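Local coordinates for protein decapping nuclease RAI1 (Scheffersomyces stipitis, PDB 5BTO) that hydrolyses NAD-capped, m7G-capped and 5'-triphosphate ends of RNA with the help of a divalent metal cation, and stimulates the exoribonuclease RAT1, at residues A[92-97]-A[396-401]; A[116-121]-A[230-235]; A[219-224]-A[249-254]. All blocks are in the same frame, centred on the assembly; numbering follows the deposited sequence.

Contact 2 (116-121 with 230-235) is core. It lies close to the centre of the chain and joins a helix to the large mixed sheet with apolar side chains alone. Contact 3 (219-224 with 249-254) is also buried, but it mixes apolar packing with hydroxyls that turn to Glu28. The two share the sheet: strands 216-225 and 228-235 are antiparallel neighbours, and Gly234 N lies 2.8 Å from Ser219 O. Contact 1 (92-97 with 396-401) is partly buried and more peripheral. It joins two helices and combines a methyl-indole contact with charged partners. Contacts 1 and 2 touch where Leu94 packs on Leu231.

Contact 1: residues A[92-97]-A[396-401]; sequences TALTKY and QWRESI
Helices 87-101 and 392-400 approach each other at Thr95 and Trp397, with Thr95 CA 7.2 Å from Trp397 CA. No backbone bond joins the segments, so side chains make the contact. Thr95 CG2 sits over one face of the indole, 3.8 Å from Trp397 CG. It is a CH-pi contact, 27° off the normal of the five-membered ring. The Trp397 side chain leaves its helix with CG anti to the backbone N (chi1 160°), which carries the ring across to Thr95. Ile401 CD1 lies against the other face of the Trp397 ring, 3.5 Å from its plane and off-centre. Beside this pair, Leu94 CD2 comes obliquely to the guanidinium of Arg398, 3.9 Å from Arg398 NH2. The polar ends look elsewhere. Thr95 OG1 bonds to Leu91 O within its own helix. Glu98 OE1 receives both Trp397 NE1 and Arg398 NE, which ties the C-terminal helix to helix 87-101. Arg398 NH1 also reaches Asp140, in the turn after strand 132-139, and Gln142, at the start of strand 142-147. Helix 87-101 thus packs against the C-terminal helix here, while Ala93, Leu94 and Tyr97 rest on strand 27-34 of the large sheet.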
loop_
_atom_site.group_PDB
_atom_site.type_symbol
_atom_site.label_atom_id
_atom_site.label_comp_id
_atom_site.label_asym_id
_atom_site.label_seq_id
_atom_site.Cartn_x
_atom_site.Cartn_y
_atom_site.Cartn_z
ATOM N N THR A 92 26.494 22.497 7.986
ATOM C CA THR A 92 27.745 23.103 8.442
ATOM C C THR A 92 28.658 22.027 9.040
ATOM O O THR A 92 29.844 21.951 8.720
ATOM C CB THR A 92 27.498 24.229 9.463
ATOM O OG1 THR A 92 26.699 25.257 8.855
ATOM C CG2 THR A 92 28.828 24.836 9.939
ATOM N N ALA A 93 28.092 21.172 9.883
ATOM C CA ALA A 93 28.871 20.106 10.502
ATOM C C ALA A 93 29.330 19.079 9.465
ATOM O O ALA A 93 30.444 18.577 9.534
ATOM C CB ALA A 93 28.058 19.427 11.604
ATOM N N LEU A 94 28.462 18.765 8.502
ATOM C CA LEU A 94 28.790 17.780 7.473
ATOM C C LEU A 94 29.923 18.270 6.575
ATOM O O LEU A 94 30.815 17.507 6.195
ATOM C CB LEU A 94 27.552 17.462 6.617
ATOM C CG LEU A 94 27.773 16.512 5.443
ATOM C CD1 LEU A 94 28.279 15.147 5.886
ATOM C CD2 LEU A 94 26.465 16.376 4.652
ATOM N N THR A 95 29.886 19.551 6.242
ATOM C CA THR A 95 30.932 20.143 5.415
ATOM C C THR A 95 32.287 19.986 6.105
ATOM O O THR A 95 33.274 19.599 5.482
ATOM C CB THR A 95 30.642 21.623 5.134
ATOM O OG1 THR A 95 29.431 21.731 4.366
ATOM C CG2 THR A 95 31.784 22.252 4.339
ATOM N N LYS A 96 32.313 20.283 7.393
ATOM C CA LYS A 96 33.552 20.183 8.165
ATOM C C LYS A 96 34.054 18.747 8.164
ATOM O O LYS A 96 35.245 18.485 7.987
ATOM C CB LYS A 96 33.304 20.687 9.579
ATOM C CG LYS A 96 34.537 20.697 10.488
ATOM C CD LYS A 96 34.147 21.243 11.847
ATOM C CE LYS A 96 35.342 21.297 12.803
ATOM N NZ LYS A 96 36.442 22.154 12.259
ATOM N N TYR A 97 33.140 17.804 8.362
ATOM C CA TYR A 97 33.509 16.397 8.314
ATOM C C TYR A 97 34.087 15.981 6.952
ATOM O O TYR A 97 35.118 15.298 6.883
ATOM C CB TYR A 97 32.313 15.506 8.695
ATOM C CG TYR A 97 32.574 14.047 8.411
ATOM C CD1 TYR A 97 33.325 13.280 9.289
ATOM C CD2 TYR A 97 32.105 13.447 7.244
ATOM C CE1 TYR A 97 33.588 11.961 9.034
ATOM C CE2 TYR A 97 32.368 12.112 6.979
ATOM C CZ TYR A 97 33.118 11.379 7.883
ATOM O OH TYR A 97 33.399 10.054 7.647
ATOM N N GLN A 396 28.724 25.485 -2.352
ATOM C CA GLN A 396 30.034 25.884 -2.861
ATOM C C GLN A 396 31.059 24.789 -2.583
ATOM O O GLN A 396 31.874 24.446 -3.445
ATOM C CB GLN A 396 30.473 27.213 -2.243
ATOM C CG GLN A 396 31.714 27.809 -2.874
ATOM C CD GLN A 396 32.072 29.142 -2.262
ATOM O OE1 GLN A 396 32.993 29.238 -1.453
ATOM N NE2 GLN A 396 31.343 30.183 -2.644
ATOM N N TRP A 397 31.005 24.226 -1.380
ATOM C CA TRP A 397 31.891 23.126 -1.040
ATOM C C TRP A 397 31.690 21.944 -1.981
ATOM O O TRP A 397 32.641 21.452 -2.568
ATOM C CB TRP A 397 31.713 22.698 0.427
ATOM C CG TRP A 397 32.205 21.315 0.720
ATOM C CD1 TRP A 397 31.454 20.247 1.146
ATOM C CD2 TRP A 397 33.551 20.837 0.609
ATOM N NE1 TRP A 397 32.250 19.142 1.297
ATOM C CE2 TRP A 397 33.543 19.475 0.977
ATOM C CE3 TRP A 397 34.762 21.429 0.234
ATOM C CZ2 TRP A 397 34.694 18.698 0.984
ATOM C CZ3 TRP A 397 35.907 20.651 0.240
ATOM C CH2 TRP A 397 35.867 19.302 0.617
ATOM N N ARG A 398 30.450 21.472 -2.119
ATOM C CA ARG A 398 30.211 20.297 -2.946
ATOM C C ARG A 398 30.588 20.534 -4.412
ATOM O O ARG A 398 31.088 19.637 -5.082
ATOM C CB ARG A 398 28.758 19.827 -2.813
ATOM C CG ARG A 398 28.465 19.209 -1.455
ATOM C CD ARG A 398 29.254 17.925 -1.265
ATOM N NE ARG A 398 28.746 17.152 -0.136
ATOM C CZ ARG A 398 27.659 16.386 -0.183
ATOM N NH1 ARG A 398 26.950 16.296 -1.302
ATOM N NH2 ARG A 398 27.265 15.724 0.906
ATOM N N GLU A 399 30.351 21.745 -4.893
ATOM C CA GLU A 399 30.756 22.121 -6.251
ATOM C C GLU A 399 32.260 22.002 -6.433
ATOM O O GLU A 399 32.740 21.597 -7.491
ATOM C CB GLU A 399 30.312 23.550 -6.560
ATOM C CG GLU A 399 28.813 23.713 -6.810
ATOM C CD GLU A 399 28.385 25.168 -6.766
ATOM O OE1 GLU A 399 29.269 26.045 -6.707
ATOM O OE2 GLU A 399 27.166 25.437 -6.784
ATOM N N SER A 400 33.001 22.358 -5.397
ATOM C CA SER A 400 34.460 22.448 -5.510
ATOM C C SER A 400 35.123 21.075 -5.574
ATOM O O SER A 400 36.271 20.949 -5.986
ATOM C CB SER A 400 35.044 23.255 -4.348
ATOM O OG SER A 400 35.098 22.479 -3.150
ATOM N N ILE A 401 34.405 20.050 -5.134
ATOM C CA ILE A 401 34.916 18.687 -5.158
ATOM C C ILE A 401 35.041 18.165 -6.585
ATOM O O ILE A 401 35.902 17.331 -6.881
ATOM C CB ILE A 401 33.990 17.743 -4.372
ATOM C CG1 ILE A 401 33.851 18.222 -2.926
ATOM C CG2 ILE A 401 34.499 16.300 -4.447
ATOM C CD1 ILE A 401 32.956 17.323 -2.057
#

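Contact 2: residues A[116-121]-A[230-235]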
loop_
_atom_site.group_PDB
_atom_site.type_symbol
_atom_site.label_atom_id
_atom_site.label_comp_id
_atom_site.label_asym_id
_atom_site.label_seq_id
_atom_site.Cartn_x
_atom_site.Cartn_y
_atom_site.Cartn_z
ATOM N N GLY A 116 14.567 12.387 14.165
ATOM C CA GLY A 116 13.199 12.629 14.591
ATOM C C GLY A 116 12.225 12.521 13.429
ATOM O O GLY A 116 11.092 12.080 13.598
ATOM N N LEU A 117 12.673 12.915 12.244
ATOM C CA LEU A 117 11.796 12.866 11.082
ATOM C C LEU A 117 11.584 11.415 10.654
ATOM O O LEU A 117 10.487 11.033 10.240
ATOM C CB LEU A 117 12.382 13.685 9.929
ATOM C CG LEU A 117 12.695 15.148 10.283
ATOM C CD1 LEU A 117 13.323 15.881 9.093
ATOM C CD2 LEU A 117 11.440 15.875 10.782
ATOM N N MET A 118 12.633 10.605 10.752
ATOM C CA MET A 118 12.524 9.195 10.394
ATOM C C MET A 118 11.699 8.435 11.431
ATOM O O MET A 118 10.951 7.525 11.096
ATOM C CB MET A 118 13.902 8.564 10.186
ATOM C CG MET A 118 14.707 9.232 9.061
ATOM S SD MET A 118 13.886 9.167 7.440
ATOM C CE MET A 118 13.151 10.791 7.360
ATOM N N THR A 119 11.834 8.830 12.695
ATOM C CA THR A 119 10.987 8.269 13.740
ATOM C C THR A 119 9.496 8.485 13.458
ATOM O O THR A 119 8.666 7.595 13.693
ATOM C CB THR A 119 11.337 8.885 15.120
ATOM O OG1 THR A 119 12.707 8.586 15.445
ATOM C CG2 THR A 119 10.421 8.325 16.199
ATOM N N LYS A 120 9.145 9.661 12.958
ATOM C CA LYS A 120 7.753 9.920 12.590
ATOM C C LYS A 120 7.262 8.936 11.525
ATOM O O LYS A 120 6.112 8.498 11.561
ATOM C CB LYS A 120 7.576 11.353 12.082
ATOM C CG LYS A 120 7.775 12.430 13.131
ATOM C CD LYS A 120 7.458 13.797 12.550
ATOM C CE LYS A 120 7.365 14.857 13.637
ATOM N NZ LYS A 120 6.812 16.137 13.104
ATOM N N LEU A 121 8.125 8.598 10.565
ATOM C CA LEU A 121 7.749 7.637 9.535
ATOM C C LEU A 121 7.648 6.220 10.109
ATOM O O LEU A 121 6.687 5.482 9.832
ATOM C CB LEU A 121 8.745 7.683 8.366
ATOM C CG LEU A 121 8.827 9.015 7.620
ATOM C CD1 LEU A 121 9.902 8.952 6.549
ATOM C CD2 LEU A 121 7.472 9.317 6.970
ATOM N N MET A 230 22.066 5.908 4.828
ATOM C CA MET A 230 21.513 7.142 5.372
ATOM C C MET A 230 22.433 7.780 6.405
ATOM O O MET A 230 23.122 7.086 7.150
ATOM C CB MET A 230 20.131 6.874 5.999
ATOM C CG MET A 230 19.161 6.262 4.987
ATOM S SD MET A 230 17.586 5.755 5.702
ATOM C CE MET A 230 16.817 7.344 5.972
ATOM N N LEU A 231 22.444 9.106 6.421
ATOM C CA LEU A 231 23.116 9.869 7.464
ATOM C C LEU A 231 21.998 10.418 8.341
ATOM O O LEU A 231 21.072 11.072 7.831
ATOM C CB LEU A 231 23.932 11.011 6.843
ATOM C CG LEU A 231 24.910 11.759 7.751
ATOM C CD1 LEU A 231 26.063 10.846 8.157
ATOM C CD2 LEU A 231 25.470 13.012 7.101
ATOM N N LEU A 232 22.034 10.111 9.636
ATOM C CA LEU A 232 20.999 10.601 10.551
ATOM C C LEU A 232 21.603 11.415 11.683
ATOM O O LEU A 232 22.533 10.952 12.364
ATOM C CB LEU A 232 20.226 9.446 11.198
ATOM C CG LEU A 232 19.405 8.465 10.383
ATOM C CD1 LEU A 232 18.610 7.543 11.331
ATOM C CD2 LEU A 232 18.485 9.244 9.479
ATOM N N ALA A 233 21.058 12.600 11.918
ATOM C CA ALA A 233 21.480 13.419 13.056
ATOM C C ALA A 233 20.446 13.286 14.181
ATOM O O ALA A 233 19.237 13.355 13.930
ATOM C CB ALA A 233 21.620 14.868 12.629
ATOM N N GLY A 234 20.914 13.095 15.412
ATOM C CA GLY A 234 20.007 12.946 16.529
ATOM C C GLY A 234 20.577 13.408 17.854
ATOM O O GLY A 234 21.735 13.128 18.165
ATOM N N GLU A 235 19.762 14.103 18.642
ATOM C CA GLU A 235 20.171 14.467 20.001
ATOM C C GLU A 235 20.371 13.232 20.865
ATOM O O GLU A 235 19.593 12.274 20.804
ATOM C CB GLU A 235 19.161 15.404 20.675
ATOM C CG GLU A 235 19.676 15.919 22.032
ATOM C CD GLU A 235 18.732 16.868 22.740
ATOM O OE1 GLU A 235 17.655 17.161 22.184
ATOM O OE2 GLU A 235 19.070 17.319 23.864
#
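Met118, Met230 and Leu232 meet without any ring or planar side-chain group, so there are no faces or edges to assign between the segments. Helix 115-123 lies over strand 228-235, and Met118 CA is 8.6 Å from Leu232 CA. Met118 points toward the strand and touches two of its side chains. Its sulfur SD meets the terminal methyl CE of Met230 at 3.8 Å. Its CG meets one branch of Leu232, CD2, also at 3.8 Å. The Met118 chain bends at chi2 (-59°), which brings SD beside Met230 CE. Met230 is extended to its sulfur (chi2 174°) and bends at chi3, which sets CE against Met118 SD. Both pairs cross at a slant. Around them, Tyr340 and Ile344 of helix 333-350 touch both methionines, and Thr113 of the neighbouring strand 111-114 touches Met118 and Leu232. The same two segments carry Gly116 and Glu235 of the substrate site, and Glu235 O is bonded by the substrate-binding Arg115. The contact itself is wholly apolar and buried. Two elements of the substrate site are thus held together here by close packing, without directed bonds.

Contact 3: residues A[219-224]-A[249-254]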
loop_
_atom_site.group_PDB
_atom_site.type_symbol
_atom_site.label_atom_id
_atom_site.label_comp_id
_atom_site.label_asym_id
_atom_site.label_seq_id
_atom_site.Cartn_x
_atom_site.Cartn_y
_atom_site.Cartn_z
ATOM N N SER A 219 24.546 13.705 17.860
ATOM C CA SER A 219 25.361 12.692 17.213
ATOM C C SER A 219 24.896 12.529 15.763
ATOM O O SER A 219 23.699 12.494 15.480
ATOM C CB SER A 219 25.243 11.359 17.963
ATOM O OG SER A 219 25.877 10.301 17.258
ATOM N N VAL A 220 25.844 12.434 14.845
ATOM C CA VAL A 220 25.502 12.181 13.449
ATOM C C VAL A 220 26.109 10.857 13.015
ATOM O O VAL A 220 27.329 10.649 13.115
ATOM C CB VAL A 220 25.974 13.312 12.515
ATOM C CG1 VAL A 220 25.375 13.113 11.116
ATOM C CG2 VAL A 220 25.567 14.659 13.083
ATOM N N ILE A 221 25.250 9.968 12.532
ATOM C CA ILE A 221 25.624 8.585 12.296
ATOM C C ILE A 221 25.413 8.194 10.852
ATOM O O ILE A 221 24.609 8.807 10.143
ATOM C CB ILE A 221 24.789 7.616 13.182
ATOM C CG1 ILE A 221 23.304 7.661 12.791
ATOM C CG2 ILE A 221 24.944 7.976 14.662
ATOM C CD1 ILE A 221 22.506 6.503 13.356
ATOM N N LYS A 222 26.164 7.187 10.416
ATOM C CA LYS A 222 25.890 6.523 9.148
ATOM C C LYS A 222 25.159 5.236 9.468
ATOM O O LYS A 222 25.532 4.505 10.391
ATOM C CB LYS A 222 27.177 6.224 8.384
ATOM C CG LYS A 222 27.708 7.386 7.577
ATOM C CD LYS A 222 28.976 6.989 6.827
ATOM C CE LYS A 222 28.830 5.630 6.151
ATOM N NZ LYS A 222 27.974 5.648 4.928
ATOM N N THR A 223 24.081 4.977 8.739
ATOM C CA THR A 223 23.329 3.761 8.952
ATOM C C THR A 223 22.642 3.399 7.648
ATOM O O THR A 223 23.014 3.896 6.589
ATOM C CB THR A 223 22.321 3.934 10.111
ATOM O OG1 THR A 223 21.695 2.680 10.404
ATOM C CG2 THR A 223 21.282 4.992 9.774
ATOM N N GLY A 224 21.649 2.535 7.709
ATOM C CA GLY A 224 20.970 2.143 6.492
ATOM C C GLY A 224 19.719 1.369 6.790
ATOM O O GLY A 224 19.469 0.984 7.927
ATOM N N ASP A 249 33.373 2.665 18.467
ATOM C CA ASP A 249 32.019 2.228 18.780
ATOM C C ASP A 249 31.404 3.131 19.841
ATOM O O ASP A 249 30.875 2.657 20.848
ATOM C CB ASP A 249 32.021 0.772 19.249
ATOM C CG ASP A 249 30.628 0.256 19.581
ATOM O OD1 ASP A 249 29.626 0.862 19.129
ATOM O OD2 ASP A 249 30.537 -0.764 20.300
ATOM N N VAL A 250 31.470 4.439 19.619
ATOM C CA VAL A 250 30.965 5.369 20.620
ATOM C C VAL A 250 29.457 5.250 20.866
ATOM O O VAL A 250 29.020 5.453 21.987
ATOM C CB VAL A 250 31.387 6.839 20.366
ATOM C CG1 VAL A 250 30.707 7.425 19.147
ATOM C CG2 VAL A 250 31.082 7.692 21.587
ATOM N N LEU A 251 28.666 4.920 19.843
ATOM C CA LEU A 251 27.203 4.843 20.038
ATOM C C LEU A 251 26.795 3.934 21.193
ATOM O O LEU A 251 25.818 4.210 21.904
ATOM C CB LEU A 251 26.478 4.363 18.774
ATOM C CG LEU A 251 26.386 5.365 17.629
ATOM C CD1 LEU A 251 25.790 4.657 16.435
ATOM C CD2 LEU A 251 25.555 6.588 18.028
ATOM N N SER A 252 27.529 2.838 21.354
ATOM C CA SER A 252 27.207 1.848 22.372
ATOM C C SER A 252 27.381 2.404 23.772
ATOM O O SER A 252 26.978 1.766 24.734
ATOM C CB SER A 252 28.056 0.588 22.197
ATOM O OG SER A 252 29.410 0.819 22.557
ATOM N N HIS A 253 27.972 3.596 23.878
ATOM C CA HIS A 253 28.216 4.236 25.177
ATOM C C HIS A 253 27.202 5.326 25.530
ATOM O O HIS A 253 27.278 5.948 26.598
ATOM C CB HIS A 253 29.640 4.789 25.222
ATOM C CG HIS A 253 30.684 3.734 25.076
ATOM N ND1 HIS A 253 31.178 3.032 26.157
ATOM C CD2 HIS A 253 31.322 3.248 23.985
ATOM C CE1 HIS A 253 32.082 2.164 25.736
ATOM N NE2 HIS A 253 32.193 2.279 24.424
ATOM N N TYR A 254 26.239 5.540 24.639
ATOM C CA TYR A 254 25.214 6.563 24.834
ATOM C C TYR A 254 23.961 5.983 25.488
ATOM O O TYR A 254 23.723 4.781 25.441
ATOM C CB TYR A 254 24.798 7.167 23.491
ATOM C CG TYR A 254 25.840 8.011 22.801
ATOM C CD1 TYR A 254 26.825 8.680 23.520
ATOM C CD2 TYR A 254 25.816 8.167 21.420
ATOM C CE1 TYR A 254 27.768 9.467 22.866
ATOM C CE2 TYR A 254 26.750 8.951 20.764
ATOM C CZ TYR A 254 27.723 9.600 21.492
ATOM O OH TYR A 254 28.648 10.380 20.845
#
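Between strand 216-225 and the short 3-10 turn at 251-253, Ile221 and Leu251 form the tight part of the contact. Ile221 CG2 lies 3.7 Å from Leu251 CD2, and the two side chains cross at about a right angle. With chi1 at 65°, Ile221 places CG1 between the backbone N and the carbonyl carbon, and CG2 becomes the branch that meets the leucine. Leu251 CD2 also touches Ser219 OG, at 3.8 Å. The same hydroxyl lies near the plane of the Tyr254 ring, at its edge, with Ser219 OG 3.9 Å from Tyr254 CE2. Over the centre of one face of that ring sits Val250 O, 4.0 Å above the plane. Met286 of helix 266-286 packs on Ser219 and Ile221. The looser side is Asp249, which is exposed and has a long, weak ion pair with Arg289. That end of the turn is held from within by Ser252 OG, bonded to Asp249 O at 2.9 Å. Tyr254 begins strand 254-261, which carries the metal-binding Glu256 and Leu257, so the contact links two sheets of this PD-(D/E)XK nuclease fold. The buried polar atoms find their partner outside the two segments. Glu28 OE1 takes both Ser219 OG and Tyr254 OH, and Tyr254 OH also bonds to Tyr217 OH. One carboxylate oxygen thus grips a hydroxyl from each segment and ties together polar groups buried beside the apolar pair.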